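Local coordinates for protein metal-independent carbonic anhydrase (Nostoc sp. PCC 7120 = FACHB-418, PDB 7C5W) that catalyses the hydration of carbon dioxide to bicarbonate without a metal cofactor, as a homotetramer built from two dimers, at residues E38-I43 with K109-S114; K77-I82 with T149-T154. All coordinates share one frame; numbering follows the deposited sequence.

Contact 1: residues E38-I43 with K109-S114; sequences EALVAI and KGFALS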
loop_
_atom_site.group_PDB
_atom_site.type_symbol
_atom_site.label_atom_id
_atom_site.label_comp_id
_atom_site.label_asym_id
_atom_site.label_seq_id
_atom_site.Cartn_x
_atom_site.Cartn_y
_atom_site.Cartn_z
ATOM N N GLU A 38 3.100 3.556 27.566
ATOM C CA GLU A 38 2.857 2.607 28.680
ATOM C C GLU A 38 4.084 1.720 28.871
ATOM O O GLU A 38 4.404 1.399 30.026
ATOM C CB GLU A 38 1.644 1.725 28.400
ATOM C CG GLU A 38 0.336 2.373 28.792
ATOM C CD GLU A 38 -0.862 1.459 28.632
ATOM O OE1 GLU A 38 -0.706 0.235 28.842
ATOM O OE2 GLU A 38 -1.942 1.973 28.284
ATOM N N ALA A 39 4.724 1.327 27.773
ATOM C CA ALA A 39 5.864 0.390 27.779
ATOM C C ALA A 39 7.079 1.105 28.375
ATOM O O ALA A 39 7.759 0.499 29.221
ATOM C CB ALA A 39 6.124 -0.133 26.386
ATOM N N LEU A 40 7.334 2.347 27.964
ATOM C CA LEU A 40 8.482 3.148 28.468
ATOM C C LEU A 40 8.342 3.274 29.985
ATOM O O LEU A 40 9.327 3.033 30.701
ATOM C CB LEU A 40 8.496 4.529 27.810
ATOM C CG LEU A 40 9.604 5.468 28.296
ATOM C CD1 LEU A 40 10.961 5.047 27.752
ATOM C CD2 LEU A 40 9.310 6.908 27.913
ATOM N N VAL A 41 7.135 3.624 30.433
ATOM C CA VAL A 41 6.778 3.816 31.867
ATOM C C VAL A 41 6.908 2.475 32.602
ATOM O O VAL A 41 7.448 2.480 33.715
ATOM C CB VAL A 41 5.369 4.423 32.004
ATOM C CG1 VAL A 41 4.828 4.308 33.422
ATOM C CG2 VAL A 41 5.349 5.869 31.533
ATOM N N ALA A 42 6.454 1.372 32.002
ATOM C CA ALA A 42 6.498 0.014 32.594
ATOM C C ALA A 42 7.953 -0.455 32.758
ATOM O O ALA A 42 8.226 -1.191 33.728
ATOM C CB ALA A 42 5.706 -0.948 31.749
ATOM N N ILE A 43 8.852 -0.067 31.845
ATOM C CA ILE A 43 10.308 -0.387 31.936
ATOM C C ILE A 43 10.926 0.476 33.040
ATOM O O ILE A 43 11.773 -0.028 33.796
ATOM C CB ILE A 43 11.026 -0.162 30.590
ATOM C CG1 ILE A 43 10.515 -1.103 29.496
ATOM C CG2 ILE A 43 12.531 -0.281 30.768
ATOM C CD1 ILE A 43 10.779 -0.606 28.091
ATOM N N LYS A 109 23.744 5.060 28.991
ATOM C CA LYS A 109 23.408 4.801 30.415
ATOM C C LYS A 109 22.027 4.137 30.486
ATOM O O LYS A 109 21.821 3.309 31.384
ATOM C CB LYS A 109 23.476 6.105 31.218
ATOM N N GLY A 110 21.128 4.464 29.548
ATOM C CA GLY A 110 19.761 3.908 29.468
ATOM C C GLY A 110 18.714 4.995 29.629
ATOM O O GLY A 110 18.551 5.505 30.747
ATOM N N PHE A 111 18.026 5.348 28.543
ATOM C CA PHE A 111 17.038 6.456 28.502
ATOM C C PHE A 111 15.838 6.125 29.401
ATOM O O PHE A 111 15.362 7.031 30.120
ATOM C CB PHE A 111 16.603 6.722 27.060
ATOM C CG PHE A 111 15.557 7.798 26.930
ATOM C CD1 PHE A 111 15.894 9.133 27.098
ATOM C CD2 PHE A 111 14.235 7.472 26.663
ATOM C CE1 PHE A 111 14.928 10.123 26.994
ATOM C CE2 PHE A 111 13.272 8.462 26.562
ATOM C CZ PHE A 111 13.622 9.784 26.722
ATOM N N ALA A 112 15.388 4.866 29.381
ATOM C CA ALA A 112 14.153 4.385 30.050
ATOM C C ALA A 112 14.333 4.345 31.568
ATOM O O ALA A 112 13.327 4.070 32.257
ATOM C CB ALA A 112 13.779 3.017 29.536
ATOM N N LEU A 113 15.554 4.593 32.061
ATOM C CA LEU A 113 15.937 4.382 33.483
ATOM C C LEU A 113 15.943 5.702 34.264
ATOM O O LEU A 113 16.633 5.737 35.282
ATOM C CB LEU A 113 17.328 3.740 33.528
ATOM C CG LEU A 113 17.484 2.448 32.730
ATOM C CD1 LEU A 113 18.798 1.756 33.074
ATOM C CD2 LEU A 113 16.311 1.518 32.979
ATOM N N SER A 114 15.219 6.734 33.812
ATOM C CA SER A 114 15.146 8.070 34.466
ATOM C C SER A 114 13.858 8.203 35.289
ATOM O O SER A 114 13.433 9.350 35.523
ATOM C CB SER A 114 15.245 9.193 33.466
ATOM O OG SER A 114 16.551 9.290 32.924
#

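Contact 2: residues K77-I82 with T149-T154; sequences KPTLAI and TTVDKT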
loop_
_atom_site.group_PDB
_atom_site.type_symbol
_atom_site.label_atom_id
_atom_site.label_comp_id
_atom_site.label_asym_id
_atom_site.label_seq_id
_atom_site.Cartn_x
_atom_site.Cartn_y
_atom_site.Cartn_z
ATOM N N LYS A 77 16.107 6.760 15.047
ATOM C CA LYS A 77 17.036 7.818 15.520
ATOM C C LYS A 77 16.524 8.294 16.873
ATOM O O LYS A 77 15.611 9.117 16.942
ATOM C CB LYS A 77 17.183 8.944 14.494
ATOM C CG LYS A 77 18.270 9.958 14.834
ATOM C CD LYS A 77 17.728 11.150 15.589
ATOM C CE LYS A 77 18.594 11.630 16.730
ATOM N NZ LYS A 77 17.807 12.462 17.669
ATOM N N PRO A 78 17.062 7.735 17.984
ATOM C CA PRO A 78 16.617 8.089 19.335
ATOM C C PRO A 78 16.958 9.538 19.727
ATOM O O PRO A 78 17.884 10.104 19.169
ATOM C CB PRO A 78 17.361 7.094 20.237
ATOM C CG PRO A 78 17.822 5.997 19.300
ATOM C CD PRO A 78 18.110 6.709 17.998
ATOM N N THR A 79 16.190 10.115 20.655
ATOM C CA THR A 79 16.358 11.516 21.138
ATOM C C THR A 79 17.827 11.768 21.509
ATOM O O THR A 79 18.421 12.693 20.911
ATOM C CB THR A 79 15.462 11.825 22.344
ATOM O OG1 THR A 79 14.161 11.272 22.135
ATOM C CG2 THR A 79 15.344 13.308 22.602
ATOM N N LEU A 80 18.387 10.971 22.433
ATOM C CA LEU A 80 19.673 11.270 23.129
ATOM C C LEU A 80 20.783 10.316 22.673
ATOM O O LEU A 80 21.653 10.021 23.504
ATOM C CB LEU A 80 19.468 11.153 24.645
ATOM C CG LEU A 80 18.481 12.142 25.263
ATOM C CD1 LEU A 80 18.556 12.113 26.780
ATOM C CD2 LEU A 80 18.738 13.544 24.749
ATOM N N ALA A 81 20.768 9.876 21.411
ATOM C CA ALA A 81 21.788 8.986 20.804
ATOM C C ALA A 81 22.964 9.825 20.287
ATOM O O ALA A 81 22.691 10.792 19.564
ATOM C CB ALA A 81 21.154 8.183 19.693
ATOM N N ILE A 82 24.211 9.457 20.624
ATOM C CA ILE A 82 25.446 10.272 20.366
ATOM C C ILE A 82 26.016 9.971 18.966
ATOM O O ILE A 82 25.957 8.807 18.522
ATOM C CB ILE A 82 26.495 10.058 21.478
ATOM N N THR A 149 10.281 16.368 29.935
ATOM C CA THR A 149 11.107 16.350 28.703
ATOM C C THR A 149 10.162 16.310 27.501
ATOM O O THR A 149 9.433 15.318 27.353
ATOM C CB THR A 149 12.060 15.150 28.681
ATOM O OG1 THR A 149 12.885 15.193 29.846
ATOM C CG2 THR A 149 12.925 15.122 27.441
ATOM N N THR A 150 10.157 17.374 26.705
ATOM C CA THR A 150 9.362 17.490 25.459
ATOM C C THR A 150 10.268 17.110 24.282
ATOM O O THR A 150 11.381 17.656 24.192
ATOM C CB THR A 150 8.728 18.885 25.359
ATOM O OG1 THR A 150 7.793 18.991 26.431
ATOM C CG2 THR A 150 7.996 19.131 24.059
ATOM N N VAL A 151 9.804 16.189 23.431
ATOM C CA VAL A 151 10.502 15.798 22.171
ATOM C C VAL A 151 9.577 16.067 20.980
ATOM O O VAL A 151 8.338 16.022 21.152
ATOM C CB VAL A 151 10.931 14.318 22.221
ATOM C CG1 VAL A 151 11.986 14.076 23.291
ATOM C CG2 VAL A 151 9.747 13.388 22.421
ATOM N N ASP A 152 10.170 16.336 19.821
ATOM C CA ASP A 152 9.505 16.283 18.496
ATOM C C ASP A 152 9.661 14.859 17.959
ATOM O O ASP A 152 10.825 14.469 17.729
ATOM C CB ASP A 152 10.142 17.286 17.539
ATOM C CG ASP A 152 10.229 18.701 18.090
ATOM O OD1 ASP A 152 9.302 19.104 18.835
ATOM O OD2 ASP A 152 11.205 19.402 17.735
ATOM N N LYS A 153 8.558 14.113 17.774
ATOM C CA LYS A 153 8.606 12.662 17.455
ATOM C C LYS A 153 7.821 12.316 16.186
ATOM O O LYS A 153 6.612 12.651 16.107
ATOM C CB LYS A 153 8.047 11.812 18.596
ATOM C CG LYS A 153 8.483 10.351 18.535
ATOM C CD LYS A 153 8.068 9.547 19.720
ATOM C CE LYS A 153 8.720 9.994 21.012
ATOM N NZ LYS A 153 10.137 9.564 21.087
ATOM N N THR A 154 8.479 11.582 15.279
ATOM C CA THR A 154 7.861 10.898 14.116
ATOM C C THR A 154 7.891 9.382 14.336
ATOM O O THR A 154 8.980 8.869 14.585
ATOM C CB THR A 154 8.585 11.258 12.818
ATOM O OG1 THR A 154 8.473 12.672 12.699
ATOM C CG2 THR A 154 8.008 10.566 11.604
#

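Contact 1: residues E38-I43 with K109-S114
Ala112 presents its methyl group to the buried face of helix 26-50, where Leu40 and Ile43 meet it from neighbouring turns. The two helix residues are three positions apart, so their side chains emerge on the same flank, and the Ala112 CB lies against one methyl of each. On the Ile43 side the gap is the tighter one, CG2 to Ala112 CB at 3.7 Å. The branch that makes this contact is the short one: Ile43 CG2 stands anti to the backbone N, while CG1 runs back beside it (chi1 -64°). Leu40 leaves the helix less directly, but its CG, swung anti to the backbone N (chi1 178°), carries CD1 forward to 3.9 Å from Ala112 CB. The same Leu40 CD1 also reaches the Phe111 ring, 4.2 Å from CD2, approaching it obliquely, and a single methyl thereby bridges two consecutive residues of the loop. The small alanine lets the backbones come near, with 6.0 Å between the CA atoms of Leu40 and Ala112, and about 203 Å² of surface is buried in all. No hydrogen bond spans the two segments, and the junction is entirely apolar. Just beyond it, the Ala112 carbonyl oxygen accepts a hydrogen bond from Ser44 OG, one helix position past Ile43, tying the loop to the helix with a polar link as well. Around this junction, Ile43 also packs on Leu58, Ala59 and Val62 of helix 52-66. Leu40 touches Trp116 of strand 116-128 and, together with Phe111, Ile141 of strand 132-143, while the Phe111 ring meets Tyr97 of helix 91-99 with planes about 20° apart, so that the loop is held between helices and sheet.

Contact 2: residues K77-I82 with T149-T154
Thr79 of the hydrogencarbonate site sits in a type I beta turn, Pro78 to Ala81, that faces strand 148-159. Thr79 and Val151 point at each other, and their side chains cross at about a right angle. Their methyls, Thr79 CG2 and Val151 CG1, come to 3.5 Å, a close approach for two such groups. Thr79 OG1 rests over the same Val151 methyl, 3.7 Å from CG1, so one valine branch touches both arms of the threonine. The torsion of Thr79 (chi1 -43°) puts CG2 anti to the backbone N and keeps OG1 beside it, which presents both arms to the strand. The backbones stay well apart, 7.3 Å between the CA atoms of Thr79 and Val151, and the contact is accordingly small, burying about 89 Å². Two residues along the strand, Lys153 folds its tail back toward the turn through its last two torsions (-65° and -75°). Its NZ halts 4.5 Å from Thr79 OG1, too far for a hydrogen bond; the Ser172 hydroxyl closes the gap, hydrogen-bonded to both Lys153 NZ and Thr79 OG1. Lys77, just before the turn, curls its NZ back over it with weak bonds, 2.8 Å to Pro78 O and 3.3 Å to Thr79 O, and a hydrogen bond to Ser172 O. Tyr97, the other hydrogencarbonate-binding residue, packs on Thr79, and its OH has a weak hydrogen bond with Leu80 N. Such a pocket, lined by sheet, turn and helix, is consistent with the cone-like alpha+beta fold of the NTF2-like superfamily, whose relatives often place their ligand sites there.

In the fold
Both contacts are buried, their centres about 14 Å apart, and both join a loop beside helix 91-99 to a regular element: contact 1 to helix 26-50, contact 2 to strand 148-159. Their segments alternate along the chain, and the two loops, one before and one after helix 91-99, touch where Phe111 CD1 packs on Leu80 CD1 at 4.0 Å. Tyr97 lies between them, meeting the ring of Phe111 and the side chain of Thr79. Contact 1 is purely apolar and untouched by other subunits, whereas contact 2 sets a small apolar touch among lysines and hydroxyls, at the hydrogencarbonate site and near the second subunit.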